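Local coordinates for thioredoxin-like protein (PDB 3TY1) that is of uncharacterised function but probably binds carbohydrate, as a putative aldose 1-epimerase related to the galactose mutarotases, at residues P93-L107 with Q131-P143. Sequence-based numbering, arbitrary orientation. Where two conformers were deposited one is given.
Sequences PAFINLESRNGLGWL and QIYTLHGKAGNTP. With SO4 (sulfate ion), chain L.
W106 lies against the type II turn T134-G137. L135 and H136 meet the same face of its indole. CD2 of L135 comes within 3.4 Å of CE3 of W106, and CB of H136 sits over the five-membered ring. The H136 imidazole then turns its edge to the six-membered ring in a T-shaped stack, planes at 68°. CG of W106 is anti to the backbone N (chi1 -175°), which swings the indole toward this turn. A single direct hydrogen bond joins the backbones, from L135 N to G103 O at 2.9 Å, and it is nearly straight. CD2 of L135 also meets CD2 of L104.

Further along, the N141 amide lies between apolar groups. Its ND2 is 3.5 Å from CD1 of W106, and its OD1 faces CD1 of I96. Water links ND2 to W106 O, while R67 donates to OD1. CG2 of T134 packs on L98 O, 3.4 Å away.

H136 NE2 donates to O3 of a sulfate at 2.6 Å. H211 also bonds this sulfate, which probably comes from the crystallisation liquor. The two histidines may line the carbohydrate pocket expected of a mutarotase-like supersandwich. W106 and H136 rest on strand 114-119, A139 and T142 on strand 159-169. Y133 bonds to V126 of strand 126-128 through the backbone, and the I132 side chain packs on T127 there. K138 reaches E108 of the third subunit.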
ATOM      1  N   PRO A  93      -2.399   2.543   7.470  1.00 25.90           N
ATOM      2  CA  PRO A  93      -1.858   3.240   6.274  1.00 25.57           C
ATOM      3  C   PRO A  93      -1.492   2.342   5.069  1.00 29.11           C
ATOM      4  O   PRO A  93      -1.444   2.847   3.952  1.00 28.47           O
ATOM      5  CB  PRO A  93      -0.607   3.899   6.823  1.00 27.97           C
ATOM      6  CG  PRO A  93      -0.969   4.223   8.228  1.00 29.76           C
ATOM      7  CD  PRO A  93      -1.729   3.017   8.697  1.00 29.45           C
ATOM      8  N   ALA A  94      -1.251   1.044   5.297  1.00 28.98           N
ATOM      9  CA  ALA A  94      -1.052   0.065   4.196  1.00 30.51           C
ATOM     10  C   ALA A  94      -2.196   0.015   3.187  1.00 28.08           C
ATOM     11  O   ALA A  94      -2.011  -0.391   2.035  1.00 28.80           O
ATOM     12  CB  ALA A  94      -0.797  -1.321   4.766  1.00 29.82           C
ATOM     13  N   PHE A  95      -3.394   0.420   3.610  1.00 26.43           N
ATOM     14  CA  PHE A  95      -4.570   0.448   2.754  1.00 29.06           C
ATOM     15  C   PHE A  95      -4.932   1.844   2.252  1.00 33.19           C
ATOM     16  O   PHE A  95      -6.033   2.034   1.726  1.00 34.93           O
ATOM     17  CB  PHE A  95      -5.787  -0.121   3.509  1.00 27.18           C
ATOM     18  CG  PHE A  95      -5.637  -1.558   3.861  1.00 26.31           C
ATOM     19  CD1 PHE A  95      -5.557  -2.532   2.854  1.00 30.76           C
ATOM     20  CD2 PHE A  95      -5.566  -1.956   5.168  1.00 32.87           C
ATOM     21  CE1 PHE A  95      -5.433  -3.889   3.176  1.00 33.79           C
ATOM     22  CE2 PHE A  95      -5.392  -3.305   5.488  1.00 32.26           C
ATOM     23  CZ  PHE A  95      -5.340  -4.260   4.490  1.00 32.87           C
ATOM     24  N   ILE A  96      -4.053   2.829   2.431  1.00 31.14           N
ATOM     25  CA  ILE A  96      -4.341   4.180   1.915  1.00 31.19           C
ATOM     26  C   ILE A  96      -3.293   4.484   0.889  1.00 31.33           C
ATOM     27  O   ILE A  96      -2.115   4.244   1.160  1.00 28.17           O
ATOM     28  CB  ILE A  96      -4.260   5.259   3.031  1.00 33.34           C
ATOM     29  CG1 ILE A  96      -5.390   5.043   4.046  1.00 39.32           C
ATOM     30  CG2 ILE A  96      -4.296   6.710   2.420  1.00 37.89           C
ATOM     31  CD1 ILE A  96      -5.676   6.210   4.897  1.00 38.87           C
ATOM     32  N   ASN A  97      -3.705   5.009  -0.271  1.00 29.54           N
ATOM     33  CA  ASN A  97      -2.777   5.545  -1.269  1.00 30.74           C
ATOM     34  C   ASN A  97      -2.967   7.065  -1.220  1.00 29.02           C
ATOM     35  O   ASN A  97      -3.965   7.576  -1.722  1.00 28.53           O
ATOM     36  CB  ASN A  97      -3.067   4.998  -2.681  1.00 33.01           C
ATOM     37  CG  ASN A  97      -2.118   5.550  -3.713  1.00 33.67           C
ATOM     38  OD1 ASN A  97      -1.393   6.517  -3.456  1.00 36.51           O
ATOM     39  ND2 ASN A  97      -2.065   4.913  -4.882  1.00 44.95           N
ATOM     40  N   LEU A  98      -2.040   7.761  -0.579  1.00 25.99           N
ATOM     41  CA  LEU A  98      -2.131   9.222  -0.384  1.00 29.38           C
ATOM     42  C   LEU A  98      -2.169  10.016  -1.695  1.00 30.05           C
ATOM     43  O   LEU A  98      -2.788  11.107  -1.753  1.00 31.32           O
ATOM     44  CB  LEU A  98      -1.002   9.732   0.556  1.00 27.53           C
ATOM     45  CG  LEU A  98      -0.998   9.234   2.010  1.00 29.34           C
ATOM     46  CD1 LEU A  98       0.370   9.614   2.713  1.00 28.17           C
ATOM     47  CD2 LEU A  98      -2.201   9.763   2.819  1.00 29.67           C
ATOM     48  N   GLU A  99      -1.570   9.445  -2.746  1.00 30.22           N
ATOM     49  CA  GLU A  99      -1.558  10.071  -4.066  0.50 32.06           C
ATOM     50  C   GLU A  99      -2.893   9.918  -4.808  1.00 33.18           C
ATOM     51  O   GLU A  99      -3.161  10.669  -5.753  1.00 32.44           O
ATOM     52  CB  GLU A  99      -0.405   9.517  -4.930  0.50 34.60           C
ATOM     53  CG  GLU A  99       0.997  10.071  -4.575  0.50 37.46           C
ATOM     54  CD  GLU A  99       1.595   9.494  -3.313  0.50 42.55           C
ATOM     55  OE1 GLU A  99       1.140   8.412  -2.839  0.50 33.39           O
ATOM     56  OE2 GLU A  99       2.543  10.130  -2.805  0.50 36.47           O
ATOM     57  N   SER A 100      -3.722   8.968  -4.390  1.00 29.02           N
ATOM     58  CA  SER A 100      -4.982   8.738  -5.076  1.00 33.80           C
ATOM     59  C   SER A 100      -5.962   9.939  -4.915  1.00 31.17           C
ATOM     60  O   SER A 100      -5.780  10.839  -4.076  1.00 31.89           O
ATOM     61  CB  SER A 100      -5.614   7.398  -4.633  1.00 33.18           C
ATOM     62  OG  SER A 100      -6.086   7.505  -3.333  1.00 32.44           O
ATOM     63  N   ARG A 101      -6.965   9.972  -5.786  1.00 29.79           N
ATOM     64  CA  ARG A 101      -7.886  11.094  -5.860  1.00 29.18           C
ATOM     65  C   ARG A 101      -7.128  12.429  -6.008  1.00 32.09           C
ATOM     66  O   ARG A 101      -7.487  13.440  -5.380  1.00 33.08           O
ATOM     67  CB  ARG A 101      -8.830  11.113  -4.647  1.00 29.72           C
ATOM     68  CG  ARG A 101      -9.576   9.842  -4.413  1.00 34.70           C
ATOM     69  CD  ARG A 101     -10.507   9.964  -3.209  1.00 35.35           C
ATOM     70  NE  ARG A 101     -11.171   8.696  -2.921  1.00 34.84           N
ATOM     71  CZ  ARG A 101     -12.386   8.321  -3.355  1.00 34.23           C
ATOM     72  NH1 ARG A 101     -13.131   9.070  -4.164  1.00 28.19           N
ATOM     73  NH2 ARG A 101     -12.867   7.161  -2.980  1.00 30.01           N
ATOM     74  N   ASN A 102      -6.059  12.407  -6.794  1.00 32.51           N
ATOM     75  CA  ASN A 102      -5.246  13.616  -7.060  1.00 36.65           C
ATOM     76  C   ASN A 102      -4.681  14.231  -5.757  1.00 35.80           C
ATOM     77  O   ASN A 102      -4.822  15.428  -5.512  1.00 36.65           O
ATOM     78  CB  ASN A 102      -6.112  14.655  -7.810  1.00 36.07           C
ATOM     79  CG  ASN A 102      -5.314  15.825  -8.356  1.00 46.11           C
ATOM     80  OD1 ASN A 102      -4.125  15.692  -8.608  1.00 37.99           O
ATOM     81  ND2 ASN A 102      -6.003  16.974  -8.605  1.00 43.96           N
ATOM     82  N   GLY A 103      -4.092  13.383  -4.918  1.00 33.10           N
ATOM     83  CA  GLY A 103      -3.506  13.782  -3.655  1.00 31.22           C
ATOM     84  C   GLY A 103      -4.461  13.962  -2.481  1.00 30.70           C
ATOM     85  O   GLY A 103      -4.093  14.569  -1.458  1.00 30.67           O
ATOM     86  N   LEU A 104      -5.651  13.407  -2.593  1.00 28.94           N
ATOM     87  CA  LEU A 104      -6.632  13.456  -1.526  1.00 28.02           C
ATOM     88  C   LEU A 104      -6.954  12.092  -0.869  1.00 28.55           C
ATOM     89  O   LEU A 104      -7.904  11.972  -0.114  1.00 28.94           O
ATOM     90  CB  LEU A 104      -7.896  14.114  -2.052  1.00 28.60           C
ATOM     91  CG  LEU A 104      -7.838  15.563  -2.550  1.00 28.63           C
ATOM     92  CD1 LEU A 104      -9.230  15.942  -3.232  1.00 31.14           C
ATOM     93  CD2 LEU A 104      -7.481  16.470  -1.380  1.00 31.68           C
ATOM     94  N   GLY A 105      -6.123  11.084  -1.076  1.00 29.46           N
ATOM     95  CA  GLY A 105      -6.321   9.768  -0.429  1.00 29.04           C
ATOM     96  C   GLY A 105      -6.374   9.838   1.085  1.00 29.01           C
ATOM     97  O   GLY A 105      -7.014   9.002   1.732  1.00 28.12           O
ATOM     98  N   TRP A 106      -5.708  10.844   1.657  1.00 27.42           N
ATOM     99  CA  TRP A 106      -5.766  11.113   3.096  1.00 26.34           C
ATOM    100  C   TRP A 106      -7.210  11.210   3.625  1.00 27.34           C
ATOM    101  O   TRP A 106      -7.447  10.885   4.785  1.00 26.06           O
ATOM    102  CB  TRP A 106      -5.032  12.424   3.341  1.00 27.32           C
ATOM    103  CG  TRP A 106      -4.816  12.904   4.690  1.00 27.91           C
ATOM    104  CD1 TRP A 106      -3.637  12.817   5.444  1.00 31.08           C
ATOM    105  CD2 TRP A 106      -5.706  13.715   5.447  1.00 28.28           C
ATOM    106  NE1 TRP A 106      -3.794  13.498   6.626  1.00 28.25           N
ATOM    107  CE2 TRP A 106      -5.035  14.070   6.654  1.00 28.10           C
ATOM    108  CE3 TRP A 106      -6.985  14.224   5.213  1.00 27.58           C
ATOM    109  CZ2 TRP A 106      -5.638  14.857   7.626  1.00 30.01           C
ATOM    110  CZ3 TRP A 106      -7.571  15.012   6.189  1.00 31.65           C
ATOM    111  CH2 TRP A 106      -6.900  15.301   7.379  1.00 28.53           C
ATOM    112  N   LEU A 107      -8.146  11.682   2.790  1.00 25.83           N
ATOM    113  CA  LEU A 107      -9.557  11.730   3.144  1.00 26.09           C
ATOM    114  C   LEU A 107     -10.173  10.359   3.504  1.00 24.80           C
ATOM    115  O   LEU A 107     -11.180  10.297   4.198  1.00 25.28           O
ATOM    116  CB  LEU A 107     -10.362  12.415   2.048  1.00 25.25           C
ATOM    117  CG  LEU A 107     -10.124  13.919   1.769  1.00 29.68           C
ATOM    118  CD1 LEU A 107     -10.959  14.299   0.546  1.00 29.32           C
ATOM    119  CD2 LEU A 107     -10.478  14.800   2.958  1.00 27.47           C
ATOM    120  N   GLN A 131       6.192  16.259  -8.908  1.00 51.60           N
ATOM    121  CA  GLN A 131       5.716  15.331  -7.858  1.00 49.07           C
ATOM    122  C   GLN A 131       4.441  15.788  -7.186  1.00 44.50           C
ATOM    123  O   GLN A 131       4.167  16.979  -7.102  1.00 45.71           O
ATOM    124  CB  GLN A 131       6.817  15.125  -6.791  1.00 48.41           C
ATOM    125  CG  GLN A 131       6.785  16.030  -5.570  1.00 57.33           C
ATOM    126  CD  GLN A 131       7.734  15.555  -4.461  1.00 61.35           C
ATOM    127  OE1 GLN A 131       8.903  15.291  -4.704  1.00 66.92           O
ATOM    128  NE2 GLN A 131       7.220  15.457  -3.245  1.00 73.86           N
ATOM    129  N   ILE A 132       3.700  14.829  -6.651  1.00 41.15           N
ATOM    130  CA  ILE A 132       2.459  15.152  -5.952  1.00 37.75           C
ATOM    131  C   ILE A 132       2.777  15.343  -4.483  1.00 37.69           C
ATOM    132  O   ILE A 132       3.232  14.420  -3.831  1.00 38.69           O
ATOM    133  CB  ILE A 132       1.411  14.055  -6.095  1.00 36.93           C
ATOM    134  CG1 ILE A 132       1.051  13.814  -7.567  1.00 42.39           C
ATOM    135  CG2 ILE A 132       0.133  14.446  -5.337  1.00 31.32           C
ATOM    136  CD1 ILE A 132       0.200  12.532  -7.803  1.00 38.68           C
ATOM    137  N   TYR A 133       2.515  16.534  -3.970  1.00 37.31           N
ATOM    138  CA  TYR A 133       2.549  16.799  -2.547  1.00 33.97           C
ATOM    139  C   TYR A 133       1.159  16.513  -2.065  1.00 33.40           C
ATOM    140  O   TYR A 133       0.245  17.249  -2.380  1.00 36.02           O
ATOM    141  CB  TYR A 133       2.896  18.263  -2.290  1.00 36.52           C
ATOM    142  CG  TYR A 133       4.345  18.561  -2.556  1.00 34.63           C
ATOM    143  CD1 TYR A 133       5.297  18.350  -1.573  1.00 40.65           C
ATOM    144  CD2 TYR A 133       4.759  19.047  -3.801  1.00 42.33           C
ATOM    145  CE1 TYR A 133       6.637  18.616  -1.798  1.00 40.79           C
ATOM    146  CE2 TYR A 133       6.093  19.328  -4.049  1.00 42.91           C
ATOM    147  CZ  TYR A 133       7.029  19.105  -3.049  1.00 47.32           C
ATOM    148  OH  TYR A 133       8.339  19.373  -3.282  1.00 47.34           O
ATOM    149  N   THR A 134       1.008  15.442  -1.302  1.00 32.55           N
ATOM    150  CA  THR A 134      -0.291  14.943  -0.901  1.00 33.04           C
ATOM    151  C   THR A 134      -0.832  15.685   0.319  1.00 32.79           C
ATOM    152  O   THR A 134      -0.072  16.238   1.107  1.00 29.99           O
ATOM    153  CB  THR A 134      -0.217  13.435  -0.666  1.00 32.48           C
ATOM    154  OG1 THR A 134       0.787  13.165   0.322  1.00 34.40           O
ATOM    155  CG2 THR A 134       0.144  12.721  -1.998  1.00 28.71           C
ATOM    156  N   LEU A 135      -2.157  15.678   0.449  1.00 32.00           N
ATOM    157  CA  LEU A 135      -2.863  16.402   1.488  1.00 32.82           C
ATOM    158  C   LEU A 135      -2.309  16.153   2.895  1.00 30.45           C
ATOM    159  O   LEU A 135      -2.383  15.031   3.434  1.00 28.18           O
ATOM    160  CB  LEU A 135      -4.364  16.028   1.485  1.00 30.77           C
ATOM    161  CG  LEU A 135      -5.251  16.681   2.560  1.00 32.10           C
ATOM    162  CD1 LEU A 135      -5.242  18.216   2.474  1.00 29.20           C
ATOM    163  CD2 LEU A 135      -6.698  16.182   2.402  1.00 28.94           C
ATOM    164  N   HIS A 136      -1.800  17.208   3.496  1.00 28.63           N
ATOM    165  CA  HIS A 136      -1.395  17.207   4.919  1.00 29.61           C
ATOM    166  C   HIS A 136      -0.230  16.327   5.299  1.00 31.05           C
ATOM    167  O   HIS A 136      -0.083  15.963   6.471  1.00 31.66           O
ATOM    168  CB  HIS A 136      -2.623  16.952   5.849  1.00 27.72           C
ATOM    169  CG  HIS A 136      -3.578  18.094   5.866  1.00 34.80           C
ATOM    170  ND1 HIS A 136      -3.151  19.402   5.810  1.00 34.53           N
ATOM    171  CD2 HIS A 136      -4.934  18.141   5.976  1.00 37.25           C
ATOM    172  CE1 HIS A 136      -4.194  20.207   5.860  1.00 36.67           C
ATOM    173  NE2 HIS A 136      -5.288  19.473   5.971  1.00 32.98           N
ATOM    174  N   GLY A 137       0.632  16.029   4.342  1.00 29.98           N
ATOM    175  CA  GLY A 137       1.866  15.340   4.637  1.00 32.72           C
ATOM    176  C   GLY A 137       1.704  13.895   5.067  1.00 31.46           C
ATOM    177  O   GLY A 137       0.651  13.230   4.810  1.00 28.15           O
ATOM    178  N   LYS A 138       2.747  13.401   5.714  1.00 29.63           N
ATOM    179  CA  LYS A 138       2.855  11.957   6.012  1.00 30.05           C
ATOM    180  C   LYS A 138       2.829  11.523   7.455  1.00 29.82           C
ATOM    181  O   LYS A 138       2.602  10.327   7.695  1.00 30.21           O
ATOM    182  CB  LYS A 138       4.103  11.359   5.323  1.00 31.68           C
ATOM    183  CG  LYS A 138       3.938  11.258   3.785  1.00 45.55           C
ATOM    184  CD  LYS A 138       5.043  10.429   3.126  1.00 62.59           C
ATOM    185  CE  LYS A 138       4.826   8.896   3.265  1.00 71.05           C
ATOM    186  NZ  LYS A 138       6.018   8.094   2.784  1.00 69.41           N
ATOM    187  N   ALA A 139       3.025  12.437   8.415  1.00 30.31           N
ATOM    188  CA  ALA A 139       3.163  12.035   9.832  1.00 31.07           C
ATOM    189  C   ALA A 139       1.951  11.266  10.296  1.00 31.13           C
ATOM    190  O   ALA A 139       2.059  10.210  10.956  1.00 30.00           O
ATOM    191  CB  ALA A 139       3.426  13.254  10.769  1.00 29.70           C
ATOM    192  N   GLY A 140       0.787  11.778   9.942  1.00 30.86           N
ATOM    193  CA  GLY A 140      -0.464  11.165  10.357  1.00 28.43           C
ATOM    194  C   GLY A 140      -0.752   9.761   9.822  1.00 30.08           C
ATOM    195  O   GLY A 140      -1.618   9.049  10.371  1.00 31.14           O
ATOM    196  N   ASN A 141      -0.080   9.379   8.737  1.00 25.84           N
ATOM    197  CA  ASN A 141      -0.207   8.039   8.158  1.00 26.84           C
ATOM    198  C   ASN A 141       1.090   7.238   8.236  1.00 29.11           C
ATOM    199  O   ASN A 141       1.315   6.348   7.441  1.00 29.55           O
ATOM    200  CB  ASN A 141      -0.763   8.141   6.747  1.00 27.62           C
ATOM    201  CG  ASN A 141      -2.256   8.365   6.732  1.00 31.56           C
ATOM    202  OD1 ASN A 141      -3.009   7.422   6.824  1.00 28.16           O
ATOM    203  ND2 ASN A 141      -2.693   9.611   6.594  1.00 26.92           N
ATOM    204  N   THR A 142       1.918   7.535   9.244  1.00 27.70           N
ATOM    205  CA  THR A 142       3.178   6.841   9.478  1.00 29.10           C
ATOM    206  C   THR A 142       3.102   6.105  10.820  1.00 28.76           C
ATOM    207  O   THR A 142       2.885   6.734  11.831  1.00 29.90           O
ATOM    208  CB  THR A 142       4.368   7.836   9.524  1.00 32.12           C
ATOM    209  OG1 THR A 142       4.433   8.514   8.261  1.00 30.33           O
ATOM    210  CG2 THR A 142       5.702   7.110   9.841  1.00 31.33           C
ATOM    211  N   PRO A 143       3.284   4.773  10.819  1.00 28.28           N
ATOM    212  CA  PRO A 143       3.355   4.001  12.054  1.00 27.92           C
ATOM    213  C   PRO A 143       4.571   4.359  12.897  1.00 29.06           C
ATOM    214  O   PRO A 143       5.675   4.490  12.375  1.00 30.33           O
ATOM    215  CB  PRO A 143       3.445   2.562  11.571  1.00 31.89           C
ATOM    216  CG  PRO A 143       2.938   2.586  10.190  1.00 35.43           C
ATOM    217  CD  PRO A 143       3.410   3.900   9.631  1.00 30.53           C
TER
HETATM  218  S   SO4 L 513      -9.106  19.943   5.701  1.00 85.78           S
HETATM  219  O1  SO4 L 513     -10.089  18.951   6.148  1.00 72.42           O
HETATM  220  O2  SO4 L 513      -9.602  21.313   5.958  1.00 83.89           O
HETATM  221  O3  SO4 L 513      -7.828  19.759   6.395  1.00 56.69           O
HETATM  222  O4  SO4 L 513      -8.885  19.751   4.267  1.00 75.53           O
HETATM  223  O   HOH W   1       4.043  11.970  -4.009  1.00 37.08           O
HETATM  224  O   HOH W   2       2.730  11.164  -0.148  1.00 38.78           O
HETATM  225  O   HOH W   3      -5.781  10.161   6.835  1.00 28.49           O
HETATM  226  O   HOH W   4      -0.893  14.063   8.286  1.00 38.30           O